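Local coordinates for protein REP-associated tyrosine transposase (Escherichia coli, PDB 4ER8) that binds repeated extragenic palindrome (REP) hairpins and, as an HUH-type tyrosine transposase, cleaves and recombines the bacterial interspersed mosaic elements that contain them, at residues A[60-64]-A[112-116]; A[28-32]-A[132-136]; A[25-29]-A[55-60]. One frame throughout, in Å; residues are numbered along the deposited sequence.

Contact 1 (A[60-64]-A[112-116]); sequences MHCIW and HVDYI. With NI (nickel (II) ion), chain C.
The edge of the Tyr115 phenol stands over one face of the His61 imidazole, with Tyr115 CE2 4.4 Å from His61 NE2 and the ring planes at 86°. From the tyrosine's side, the same NE2 lies near its ring plane, just off the edge. His61 closes the His-hydrophobic-His sequence of the HUH motif, carried by strand 59-65 in the middle of the antiparallel sheet; helix 106-122 lies across the sheet face, where the axes of 112-116 and 60-64 come within 8.5 Å and run roughly antiparallel, at 149°. His61 NE2 binds the nickel ion at 2.0 Å, and His59, Asn119, His123 and Glu161 complete the site. His61 ND1 is hydrogen-bonded to Thr17, so both ring nitrogens are engaged and the imidazole is fixed in rotation. Tyr115 OH reaches Glu161, itself a metal ligand, which ties the phenol to the same site. Further along the strand the contact turns apolar. Ile63 CD1 ends 3.7 Å from Val113 CG2, the two side chains crossing at about a right angle, and also rests 3.9 Å from His112 CB. Ile116 keeps CG1 anti to its carbonyl carbon (chi1 -79°), which swings the CG1-CD1 arm out to the strand: CD1 sits 3.5 Å from Ile63 CG1, while Ile116 CG1 packs 3.9 Å from His61 CB.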
ATOM      1  N   MET A  60      -1.280  -0.320   5.355  1.00 38.80           N
ATOM      2  CA  MET A  60      -1.168   0.402   4.127  1.00 38.43           C
ATOM      3  C   MET A  60      -1.624  -0.501   3.015  1.00 38.32           C
ATOM      4  O   MET A  60      -1.608  -1.730   3.171  1.00 39.58           O
ATOM      5  CB  MET A  60       0.266   0.901   3.919  1.00 38.07           C
ATOM      6  CG  MET A  60       1.366  -0.122   3.721  1.00 40.83           C
ATOM      7  SD  MET A  60       3.046   0.579   4.133  1.00 45.04           S
ATOM      8  CE  MET A  60       4.037  -0.855   3.967  1.00 44.49           C
ATOM      9  N   HIS A  61      -2.058   0.104   1.913  1.00 36.91           N
ATOM     10  CA  HIS A  61      -2.405  -0.594   0.700  1.00 35.27           C
ATOM     11  C   HIS A  61      -1.646   0.050  -0.416  1.00 34.96           C
ATOM     12  O   HIS A  61      -1.472   1.272  -0.406  1.00 34.79           O
ATOM     13  CB  HIS A  61      -3.864  -0.381   0.394  1.00 34.86           C
ATOM     14  CG  HIS A  61      -4.784  -0.800   1.483  1.00 34.93           C
ATOM     15  ND1 HIS A  61      -5.139  -2.118   1.692  1.00 37.37           N
ATOM     16  CD2 HIS A  61      -5.454  -0.079   2.409  1.00 36.03           C
ATOM     17  CE1 HIS A  61      -5.967  -2.194   2.721  1.00 34.21           C
ATOM     18  NE2 HIS A  61      -6.187  -0.970   3.165  1.00 36.83           N
ATOM     19  N   CYS A  62      -1.221  -0.717  -1.410  1.00 34.31           N
ATOM     20  CA  CYS A  62      -0.561  -0.055  -2.539  1.00 35.42           C
ATOM     21  C   CYS A  62      -0.567  -0.860  -3.849  1.00 34.87           C
ATOM     22  O   CYS A  62      -0.909  -2.036  -3.865  1.00 34.91           O
ATOM     23  CB  CYS A  62       0.846   0.327  -2.132  1.00 34.61           C
ATOM     24  SG  CYS A  62       1.846  -1.113  -1.913  1.00 42.41           S
ATOM     25  N   ILE A  63      -0.210  -0.206  -4.949  1.00 35.58           N
ATOM     26  CA  ILE A  63      -0.056  -0.868  -6.264  1.00 35.97           C
ATOM     27  C   ILE A  63       1.329  -0.661  -6.895  1.00 35.85           C
ATOM     28  O   ILE A  63       1.785   0.487  -7.010  1.00 35.53           O
ATOM     29  CB  ILE A  63      -1.091  -0.379  -7.251  1.00 35.77           C
ATOM     30  CG1 ILE A  63      -2.503  -0.642  -6.719  1.00 36.98           C
ATOM     31  CG2 ILE A  63      -0.906  -1.095  -8.551  1.00 36.24           C
ATOM     32  CD1 ILE A  63      -3.628   0.151  -7.444  1.00 36.80           C
ATOM     33  N   TRP A  64       1.983  -1.755  -7.283  1.00 35.58           N
ATOM     34  CA  TRP A  64       3.320  -1.685  -7.924  1.00 36.96           C
ATOM     35  C   TRP A  64       3.325  -2.290  -9.302  1.00 37.77           C
ATOM     36  O   TRP A  64       2.528  -3.174  -9.621  1.00 37.55           O
ATOM     37  CB  TRP A  64       4.400  -2.490  -7.187  1.00 36.44           C
ATOM     38  CG  TRP A  64       4.655  -2.159  -5.782  1.00 36.36           C
ATOM     39  CD1 TRP A  64       4.257  -1.052  -5.119  1.00 35.76           C
ATOM     40  CD2 TRP A  64       5.440  -2.930  -4.862  1.00 35.70           C
ATOM     41  NE1 TRP A  64       4.691  -1.111  -3.812  1.00 37.63           N
ATOM     42  CE2 TRP A  64       5.440  -2.245  -3.639  1.00 36.46           C
ATOM     43  CE3 TRP A  64       6.132  -4.138  -4.957  1.00 35.39           C
ATOM     44  CZ2 TRP A  64       6.095  -2.741  -2.490  1.00 38.28           C
ATOM     45  CZ3 TRP A  64       6.788  -4.641  -3.808  1.00 36.71           C
ATOM     46  CH2 TRP A  64       6.757  -3.939  -2.599  1.00 36.78           C
ATOM     47  N   HIS A 112      -8.947  -0.592  -7.961  1.00 38.83           N
ATOM     48  CA  HIS A 112      -7.992  -0.697  -6.892  1.00 37.55           C
ATOM     49  C   HIS A 112      -7.299   0.632  -6.632  1.00 37.54           C
ATOM     50  O   HIS A 112      -6.976   0.894  -5.484  1.00 38.67           O
ATOM     51  CB  HIS A 112      -6.998  -1.827  -7.107  1.00 36.47           C
ATOM     52  CG  HIS A 112      -7.560  -3.175  -6.824  1.00 33.03           C
ATOM     53  ND1 HIS A 112      -8.283  -3.893  -7.756  1.00 30.82           N
ATOM     54  CD2 HIS A 112      -7.455  -3.971  -5.735  1.00 27.31           C
ATOM     55  CE1 HIS A 112      -8.644  -5.053  -7.227  1.00 24.88           C
ATOM     56  NE2 HIS A 112      -8.152  -5.123  -6.009  1.00 23.58           N
ATOM     57  N   VAL A 113      -7.093   1.489  -7.635  1.00 36.81           N
ATOM     58  CA  VAL A 113      -6.473   2.789  -7.301  1.00 37.03           C
ATOM     59  C   VAL A 113      -7.478   3.606  -6.453  1.00 37.45           C
ATOM     60  O   VAL A 113      -7.103   4.209  -5.453  1.00 38.18           O
ATOM     61  CB  VAL A 113      -6.024   3.643  -8.524  1.00 37.47           C
ATOM     62  CG1 VAL A 113      -5.609   5.011  -8.054  1.00 37.50           C
ATOM     63  CG2 VAL A 113      -4.875   3.011  -9.364  1.00 35.86           C
ATOM     64  N   ASP A 114      -8.744   3.614  -6.864  1.00 36.86           N
ATOM     65  CA  ASP A 114      -9.801   4.320  -6.192  1.00 36.73           C
ATOM     66  C   ASP A 114      -9.843   3.798  -4.753  1.00 37.53           C
ATOM     67  O   ASP A 114      -9.848   4.583  -3.765  1.00 37.56           O
ATOM     68  CB  ASP A 114     -11.154   3.992  -6.836  1.00 36.36           C
ATOM     69  CG  ASP A 114     -11.364   4.624  -8.229  1.00 38.19           C
ATOM     70  OD1 ASP A 114     -10.584   5.474  -8.741  1.00 35.96           O
ATOM     71  OD2 ASP A 114     -12.394   4.252  -8.813  1.00 38.36           O
ATOM     72  N   TYR A 115      -9.876   2.468  -4.639  1.00 36.99           N
ATOM     73  CA  TYR A 115      -9.964   1.830  -3.357  1.00 36.66           C
ATOM     74  C   TYR A 115      -8.852   2.365  -2.473  1.00 37.69           C
ATOM     75  O   TYR A 115      -9.041   2.582  -1.264  1.00 38.05           O
ATOM     76  CB  TYR A 115      -9.769   0.337  -3.486  1.00 35.38           C
ATOM     77  CG  TYR A 115     -10.028  -0.341  -2.165  1.00 35.39           C
ATOM     78  CD1 TYR A 115     -11.278  -0.904  -1.872  1.00 32.13           C
ATOM     79  CD2 TYR A 115      -9.037  -0.412  -1.190  1.00 35.91           C
ATOM     80  CE1 TYR A 115     -11.510  -1.554  -0.664  1.00 30.44           C
ATOM     81  CE2 TYR A 115      -9.265  -1.074   0.038  1.00 34.52           C
ATOM     82  CZ  TYR A 115     -10.502  -1.632   0.286  1.00 33.43           C
ATOM     83  OH  TYR A 115     -10.740  -2.227   1.511  1.00 37.11           O
ATOM     84  N   ILE A 116      -7.678   2.560  -3.072  1.00 37.09           N
ATOM     85  CA  ILE A 116      -6.606   3.032  -2.277  1.00 37.31           C
ATOM     86  C   ILE A 116      -6.914   4.428  -1.739  1.00 37.93           C
ATOM     87  O   ILE A 116      -6.896   4.616  -0.520  1.00 37.57           O
ATOM     88  CB  ILE A 116      -5.276   2.954  -2.998  1.00 37.45           C
ATOM     89  CG1 ILE A 116      -4.778   1.497  -2.937  1.00 37.34           C
ATOM     90  CG2 ILE A 116      -4.297   3.936  -2.342  1.00 34.73           C
ATOM     91  CD1 ILE A 116      -3.922   1.061  -4.065  1.00 35.04           C
TER
HETATM   92 NI    NI C 201      -7.476  -0.320   4.547  1.00 38.93          NI

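Contact 2 (A[28-32]-A[132-136]); sequences LTTQY and WPFST
Tyr32 and Phe134 form a T-shaped aromatic pair: Phe134 turns its edge into the face of the tyrosine ring, with CD2 3.4 Å above the plane and over its centre. The ring planes meet at 77° and the centroids are 4.7 Å apart. Tyr32, at the start of helix 32-45, has CG anti to the backbone N (chi1 -167°), which lays the ring face against the phenylalanine. The polar-on-aromatic contact comes from Thr29, whose OG1 sits over one face of the Phe134 ring, off centre, 3.6 Å from Phe134 CE1. Pro133 CG lies over the opposite face, so the ring is held between a hydroxyl and a proline carbon, and its CD1 lies over the rim of the Trp132 indole. Phe134 is the centre of an inverse gamma turn in the loop between helices 106-122 and 137-142; a weak bond from Ser135 N to Pro133 O, 3.0 Å long, spans the turn. On the other side Tyr32 N bonds to Thr29 O at 2.7 Å, bridging the break between helices 27-30 and 32-45. The loop is in turn bound to sheet-edge strand 49-55, where Trp132 NE1 donates to Val55 O and the Phe134 backbone also pairs with Val55.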
ATOM      1  N   LEU A  28       2.748   4.066  11.675  1.00 54.21           N
ATOM      2  CA  LEU A  28       3.067   4.279  10.251  1.00 54.44           C
ATOM      3  C   LEU A  28       2.878   5.762   9.914  1.00 55.70           C
ATOM      4  O   LEU A  28       3.421   6.309   8.944  1.00 54.88           O
ATOM      5  CB  LEU A  28       2.239   3.380   9.329  1.00 53.74           C
ATOM      6  CG  LEU A  28       2.431   1.861   9.366  1.00 52.63           C
ATOM      7  CD1 LEU A  28       1.719   1.182   8.196  1.00 48.21           C
ATOM      8  CD2 LEU A  28       3.905   1.507   9.374  1.00 52.37           C
ATOM      9  N   THR A  29       2.116   6.410  10.772  1.00 57.41           N
ATOM     10  CA  THR A  29       1.790   7.780  10.592  1.00 59.30           C
ATOM     11  C   THR A  29       2.828   8.645  11.322  1.00 60.61           C
ATOM     12  O   THR A  29       3.563   9.413  10.682  1.00 60.80           O
ATOM     13  CB  THR A  29       0.342   7.974  11.002  1.00 58.94           C
ATOM     14  OG1 THR A  29      -0.392   8.295   9.818  1.00 59.55           O
ATOM     15  CG2 THR A  29       0.159   9.065  12.073  1.00 61.34           C
ATOM     16  N   THR A  30       2.916   8.462  12.642  1.00 61.65           N
ATOM     17  CA  THR A  30       3.890   9.135  13.491  1.00 62.14           C
ATOM     18  C   THR A  30       5.285   9.077  12.849  1.00 62.71           C
ATOM     19  O   THR A  30       5.922  10.116  12.633  1.00 62.91           O
ATOM     20  CB  THR A  30       3.839   8.520  14.915  1.00 62.57           C
ATOM     21  OG1 THR A  30       2.545   8.791  15.490  1.00 62.54           O
ATOM     22  CG2 THR A  30       4.942   9.068  15.830  1.00 62.20           C
ATOM     23  N   GLN A  31       5.729   7.880  12.474  1.00 62.82           N
ATOM     24  CA  GLN A  31       7.019   7.733  11.825  1.00 62.87           C
ATOM     25  C   GLN A  31       6.900   7.691  10.322  1.00 62.40           C
ATOM     26  O   GLN A  31       7.663   7.001   9.632  1.00 62.30           O
ATOM     27  CB  GLN A  31       7.729   6.488  12.325  1.00 63.70           C
ATOM     28  CG  GLN A  31       8.122   6.559  13.788  1.00 66.68           C
ATOM     29  CD  GLN A  31       8.831   7.857  14.130  1.00 70.62           C
ATOM     30  OE1 GLN A  31       8.508   8.487  15.139  1.00 72.38           O
ATOM     31  NE2 GLN A  31       9.789   8.278  13.282  1.00 70.80           N
ATOM     32  N   TYR A  32       5.968   8.467   9.798  1.00 61.89           N
ATOM     33  CA  TYR A  32       5.840   8.570   8.356  1.00 62.29           C
ATOM     34  C   TYR A  32       7.194   8.633   7.627  1.00 62.20           C
ATOM     35  O   TYR A  32       7.400   7.985   6.592  1.00 62.28           O
ATOM     36  CB  TYR A  32       4.994   9.782   7.990  1.00 62.16           C
ATOM     37  CG  TYR A  32       4.554   9.771   6.546  1.00 62.91           C
ATOM     38  CD1 TYR A  32       4.060   8.604   5.953  1.00 61.65           C
ATOM     39  CD2 TYR A  32       4.616  10.929   5.769  1.00 63.12           C
ATOM     40  CE1 TYR A  32       3.652   8.595   4.628  1.00 62.36           C
ATOM     41  CE2 TYR A  32       4.199  10.928   4.449  1.00 62.99           C
ATOM     42  CZ  TYR A  32       3.724   9.759   3.882  1.00 62.27           C
ATOM     43  OH  TYR A  32       3.315   9.766   2.576  1.00 61.82           O
ATOM     44  N   TRP A 132      -6.731  13.591   3.605  1.00 48.39           N
ATOM     45  CA  TRP A 132      -5.630  12.715   4.014  1.00 49.20           C
ATOM     46  C   TRP A 132      -4.338  12.964   3.248  1.00 49.97           C
ATOM     47  O   TRP A 132      -4.273  12.720   2.031  1.00 50.84           O
ATOM     48  CB  TRP A 132      -6.021  11.242   3.892  1.00 49.27           C
ATOM     49  CG  TRP A 132      -5.136  10.302   4.661  1.00 48.73           C
ATOM     50  CD1 TRP A 132      -4.192   9.433   4.149  1.00 48.91           C
ATOM     51  CD2 TRP A 132      -5.112  10.118   6.080  1.00 48.33           C
ATOM     52  NE1 TRP A 132      -3.582   8.724   5.166  1.00 45.73           N
ATOM     53  CE2 TRP A 132      -4.125   9.120   6.362  1.00 47.83           C
ATOM     54  CE3 TRP A 132      -5.811  10.698   7.144  1.00 48.48           C
ATOM     55  CZ2 TRP A 132      -3.831   8.700   7.666  1.00 46.04           C
ATOM     56  CZ3 TRP A 132      -5.514  10.259   8.467  1.00 49.93           C
ATOM     57  CH2 TRP A 132      -4.538   9.280   8.702  1.00 47.36           C
ATOM     58  N   PRO A 133      -3.307  13.454   3.960  1.00 50.01           N
ATOM     59  CA  PRO A 133      -2.014  13.768   3.349  1.00 49.80           C
ATOM     60  C   PRO A 133      -1.128  12.577   3.108  1.00 49.64           C
ATOM     61  O   PRO A 133      -0.157  12.682   2.374  1.00 49.18           O
ATOM     62  CB  PRO A 133      -1.345  14.667   4.387  1.00 49.75           C
ATOM     63  CG  PRO A 133      -2.021  14.342   5.683  1.00 49.86           C
ATOM     64  CD  PRO A 133      -3.445  14.064   5.298  1.00 49.95           C
ATOM     65  N   PHE A 134      -1.445  11.452   3.732  1.00 50.01           N
ATOM     66  CA  PHE A 134      -0.521  10.319   3.736  1.00 49.64           C
ATOM     67  C   PHE A 134      -0.768   9.383   2.565  1.00 49.61           C
ATOM     68  O   PHE A 134      -1.058   8.199   2.766  1.00 51.08           O
ATOM     69  CB  PHE A 134      -0.640   9.558   5.058  1.00 49.39           C
ATOM     70  CG  PHE A 134      -0.225  10.359   6.248  1.00 49.28           C
ATOM     71  CD1 PHE A 134      -1.159  10.745   7.200  1.00 49.68           C
ATOM     72  CD2 PHE A 134       1.102  10.760   6.407  1.00 50.90           C
ATOM     73  CE1 PHE A 134      -0.792  11.523   8.312  1.00 49.71           C
ATOM     74  CE2 PHE A 134       1.502  11.542   7.524  1.00 50.18           C
ATOM     75  CZ  PHE A 134       0.547  11.929   8.471  1.00 50.09           C
ATOM     76  N   SER A 135      -0.668   9.891   1.347  1.00 48.34           N
ATOM     77  CA  SER A 135      -0.874   9.047   0.182  1.00 47.81           C
ATOM     78  C   SER A 135      -0.342   9.686  -1.088  1.00 47.08           C
ATOM     79  O   SER A 135       0.089  10.830  -1.063  1.00 47.18           O
ATOM     80  CB  SER A 135      -2.349   8.787   0.009  1.00 47.13           C
ATOM     81  OG  SER A 135      -2.962   9.942  -0.472  1.00 49.31           O
ATOM     82  N   THR A 136      -0.399   8.956  -2.196  1.00 45.94           N
ATOM     83  CA  THR A 136      -0.013   9.496  -3.477  1.00 45.61           C
ATOM     84  C   THR A 136      -1.171  10.233  -4.193  1.00 46.09           C
ATOM     85  O   THR A 136      -1.069  10.592  -5.391  1.00 44.86           O
ATOM     86  CB  THR A 136       0.475   8.401  -4.380  1.00 45.59           C
ATOM     87  OG1 THR A 136      -0.593   7.466  -4.611  1.00 43.23           O
ATOM     88  CG2 THR A 136       1.652   7.724  -3.733  1.00 45.30           C
TER

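Contact 3 (A[25-29]-A[55-60]); sequences SQLLT and VLPEHM. With NI (nickel (II) ion), chain C.
Leu28 N donates to Pro57 O at 2.9 Å with an N-H...O angle of 149°, joining the first turn of helix 27-30 to the tight beta-hairpin turn between strands 49-55 and 59-65. That turn leads straight into the HUH motif, whose first histidine is His59. The Leu28 side chain lies along the turn, CB beside the Leu56 and Pro57 carbonyl oxygens. With CG anti to its carbonyl carbon (chi1 -66°), it puts CD1 3.6 Å from His59 N, with Met60 SD a little farther from the same methyl, while Leu28 CB lies 3.6 Å from Val55 CG1. Cut back to an alanine here, Leu28 would lose CG and both methyls, which is likely to open a gap beside Met60 SD and the backbone at His59.

Around this core, Thr29 CB rests 3.7 Å from Pro57 CA. Gln26 CB lies 4.0 Å from Pro57 CB. Ser25 O faces Glu58 CB at 3.6 Å. The helix start is shaped by Ser25, whose OG accepts from Leu27 N at 3.2 Å in an ST turn. Phe84 of helix 73-87 also packs on Leu28, and Trp125 on Pro57.

Farther out, the hairpin positions the metal ligand. Glu58 CG lies between the backbone N and the carbonyl carbon, and a bend at chi2 brings the carboxylate back beside the next residue; its OE2 forms a salt bridge with Arg162. His59 NE2 binds nickel, and Leu56 CD1 sits over one face of the imidazole. The ring's rotation is set by His59 ND1, which donates in its own plane to the syn side of Glu58 OE1, 2.7 Å away and 24° out of the carboxylate plane.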
ATOM      1  N   SER A  25      -2.132   0.996  16.975  1.00 56.01           N
ATOM      2  CA  SER A  25      -0.870   1.659  16.616  1.00 54.98           C
ATOM      3  C   SER A  25      -1.093   2.863  15.716  1.00 54.81           C
ATOM      4  O   SER A  25      -2.103   2.935  15.020  1.00 54.95           O
ATOM      5  CB  SER A  25       0.049   0.673  15.923  1.00 54.97           C
ATOM      6  OG  SER A  25       1.286   1.258  15.589  1.00 54.99           O
ATOM      7  N   GLN A  26      -0.168   3.822  15.747  1.00 55.02           N
ATOM      8  CA  GLN A  26      -0.197   4.984  14.823  1.00 54.85           C
ATOM      9  C   GLN A  26       1.183   5.235  14.325  1.00 54.64           C
ATOM     10  O   GLN A  26       1.510   6.318  13.804  1.00 55.00           O
ATOM     11  CB  GLN A  26      -0.677   6.247  15.496  1.00 55.17           C
ATOM     12  CG  GLN A  26      -2.080   6.158  16.037  1.00 57.67           C
ATOM     13  CD  GLN A  26      -2.695   7.517  16.160  1.00 62.47           C
ATOM     14  OE1 GLN A  26      -3.761   7.676  16.762  1.00 64.38           O
ATOM     15  NE2 GLN A  26      -2.039   8.523  15.553  1.00 64.66           N
ATOM     16  N   LEU A  27       1.985   4.199  14.495  1.00 53.80           N
ATOM     17  CA  LEU A  27       3.334   4.176  14.096  1.00 53.35           C
ATOM     18  C   LEU A  27       3.590   4.508  12.610  1.00 53.60           C
ATOM     19  O   LEU A  27       4.575   5.154  12.299  1.00 54.24           O
ATOM     20  CB  LEU A  27       3.877   2.809  14.466  1.00 53.21           C
ATOM     21  CG  LEU A  27       5.349   2.625  14.132  1.00 54.78           C
ATOM     22  CD1 LEU A  27       6.250   3.101  15.304  1.00 55.07           C
ATOM     23  CD2 LEU A  27       5.576   1.198  13.811  1.00 54.80           C
ATOM     24  N   LEU A  28       2.748   4.066  11.675  1.00 54.21           N
ATOM     25  CA  LEU A  28       3.067   4.279  10.251  1.00 54.44           C
ATOM     26  C   LEU A  28       2.878   5.762   9.914  1.00 55.70           C
ATOM     27  O   LEU A  28       3.421   6.309   8.944  1.00 54.88           O
ATOM     28  CB  LEU A  28       2.239   3.380   9.329  1.00 53.74           C
ATOM     29  CG  LEU A  28       2.431   1.861   9.366  1.00 52.63           C
ATOM     30  CD1 LEU A  28       1.719   1.182   8.196  1.00 48.21           C
ATOM     31  CD2 LEU A  28       3.905   1.507   9.374  1.00 52.37           C
ATOM     32  N   THR A  29       2.116   6.410  10.772  1.00 57.41           N
ATOM     33  CA  THR A  29       1.790   7.780  10.592  1.00 59.30           C
ATOM     34  C   THR A  29       2.828   8.645  11.322  1.00 60.61           C
ATOM     35  O   THR A  29       3.563   9.413  10.682  1.00 60.80           O
ATOM     36  CB  THR A  29       0.342   7.974  11.002  1.00 58.94           C
ATOM     37  OG1 THR A  29      -0.392   8.295   9.818  1.00 59.55           O
ATOM     38  CG2 THR A  29       0.159   9.065  12.073  1.00 61.34           C
ATOM     39  N   VAL A  55      -0.853   5.258   3.191  1.00 41.93           N
ATOM     40  CA  VAL A  55      -0.430   4.816   4.495  1.00 41.30           C
ATOM     41  C   VAL A  55      -1.483   5.212   5.517  1.00 41.25           C
ATOM     42  O   VAL A  55      -1.898   6.362   5.601  1.00 40.22           O
ATOM     43  CB  VAL A  55       0.839   5.503   4.883  1.00 41.49           C
ATOM     44  CG1 VAL A  55       1.285   5.005   6.271  1.00 40.01           C
ATOM     45  CG2 VAL A  55       1.892   5.283   3.792  1.00 41.57           C
ATOM     46  N   LEU A  56      -1.901   4.257   6.314  1.00 41.40           N
ATOM     47  CA  LEU A  56      -2.813   4.593   7.359  1.00 42.23           C
ATOM     48  C   LEU A  56      -1.989   4.517   8.625  1.00 43.26           C
ATOM     49  O   LEU A  56      -0.798   4.159   8.550  1.00 44.02           O
ATOM     50  CB  LEU A  56      -4.053   3.697   7.318  1.00 42.03           C
ATOM     51  CG  LEU A  56      -4.795   4.204   6.063  1.00 42.39           C
ATOM     52  CD1 LEU A  56      -4.701   3.239   4.885  1.00 40.75           C
ATOM     53  CD2 LEU A  56      -6.233   4.601   6.332  1.00 40.42           C
ATOM     54  N   PRO A  57      -2.566   4.904   9.776  1.00 43.58           N
ATOM     55  CA  PRO A  57      -1.719   4.858  10.960  1.00 44.15           C
ATOM     56  C   PRO A  57      -1.233   3.456  11.227  1.00 44.45           C
ATOM     57  O   PRO A  57      -0.089   3.288  11.639  1.00 45.21           O
ATOM     58  CB  PRO A  57      -2.646   5.320  12.081  1.00 44.75           C
ATOM     59  CG  PRO A  57      -3.794   6.024  11.372  1.00 44.95           C
ATOM     60  CD  PRO A  57      -3.950   5.299  10.087  1.00 43.41           C
ATOM     61  N   GLU A  58      -2.059   2.451  10.939  1.00 44.21           N
ATOM     62  CA  GLU A  58      -1.695   1.055  11.265  1.00 44.31           C
ATOM     63  C   GLU A  58      -1.686   0.011  10.137  1.00 43.32           C
ATOM     64  O   GLU A  58      -1.627  -1.177  10.437  1.00 44.19           O
ATOM     65  CB  GLU A  58      -2.569   0.522  12.412  1.00 44.57           C
ATOM     66  CG  GLU A  58      -4.053   0.890  12.292  1.00 47.48           C
ATOM     67  CD  GLU A  58      -4.649   0.494  10.966  1.00 50.96           C
ATOM     68  OE1 GLU A  58      -4.922   1.383  10.132  1.00 54.86           O
ATOM     69  OE2 GLU A  58      -4.847  -0.708  10.743  1.00 53.86           O
ATOM     70  N   HIS A  59      -1.738   0.423   8.872  1.00 41.83           N
ATOM     71  CA  HIS A  59      -1.651  -0.497   7.730  1.00 39.70           C
ATOM     72  C   HIS A  59      -1.559   0.327   6.472  1.00 39.80           C
ATOM     73  O   HIS A  59      -1.739   1.550   6.511  1.00 40.02           O
ATOM     74  CB  HIS A  59      -2.871  -1.439   7.666  1.00 39.03           C
ATOM     75  CG  HIS A  59      -4.124  -0.830   7.103  1.00 38.25           C
ATOM     76  ND1 HIS A  59      -4.855   0.138   7.762  1.00 38.35           N
ATOM     77  CD2 HIS A  59      -4.820  -1.116   5.972  1.00 37.14           C
ATOM     78  CE1 HIS A  59      -5.938   0.431   7.051  1.00 38.37           C
ATOM     79  NE2 HIS A  59      -5.928  -0.304   5.950  1.00 34.95           N
ATOM     80  N   MET A  60      -1.280  -0.320   5.355  1.00 38.80           N
ATOM     81  CA  MET A  60      -1.168   0.402   4.127  1.00 38.43           C
ATOM     82  C   MET A  60      -1.624  -0.501   3.015  1.00 38.32           C
ATOM     83  O   MET A  60      -1.608  -1.730   3.171  1.00 39.58           O
ATOM     84  CB  MET A  60       0.266   0.901   3.919  1.00 38.07           C
ATOM     85  CG  MET A  60       1.366  -0.122   3.721  1.00 40.83           C
ATOM     86  SD  MET A  60       3.046   0.579   4.133  1.00 45.04           S
ATOM     87  CE  MET A  60       4.037  -0.855   3.967  1.00 44.49           C
TER
HETATM   88 NI    NI C 201      -7.476  -0.320   4.547  1.00 38.93          NI

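From the N terminus, the chain passes residues 25-32, the starting point of both contact 3 and contact 2. Contact 3 closes first, when the hairpin at 55-60 returns to helix 27-30. The strand then runs on through Met60, shared by contacts 3 and 1, which follow each other in series; contact 1 closes when helix 106-122 comes back over the sheet. Contact 2 closes last, at 132-136, so its long loop encloses contact 1. Val55 at the end of strand 49-55 joins contacts 2 and 3, and Tyr32 also packs on it. Contacts 1 and 3 meet at the nickel site, supplying His61 and His59, with Leu56 CD1 packed against His61 CD2.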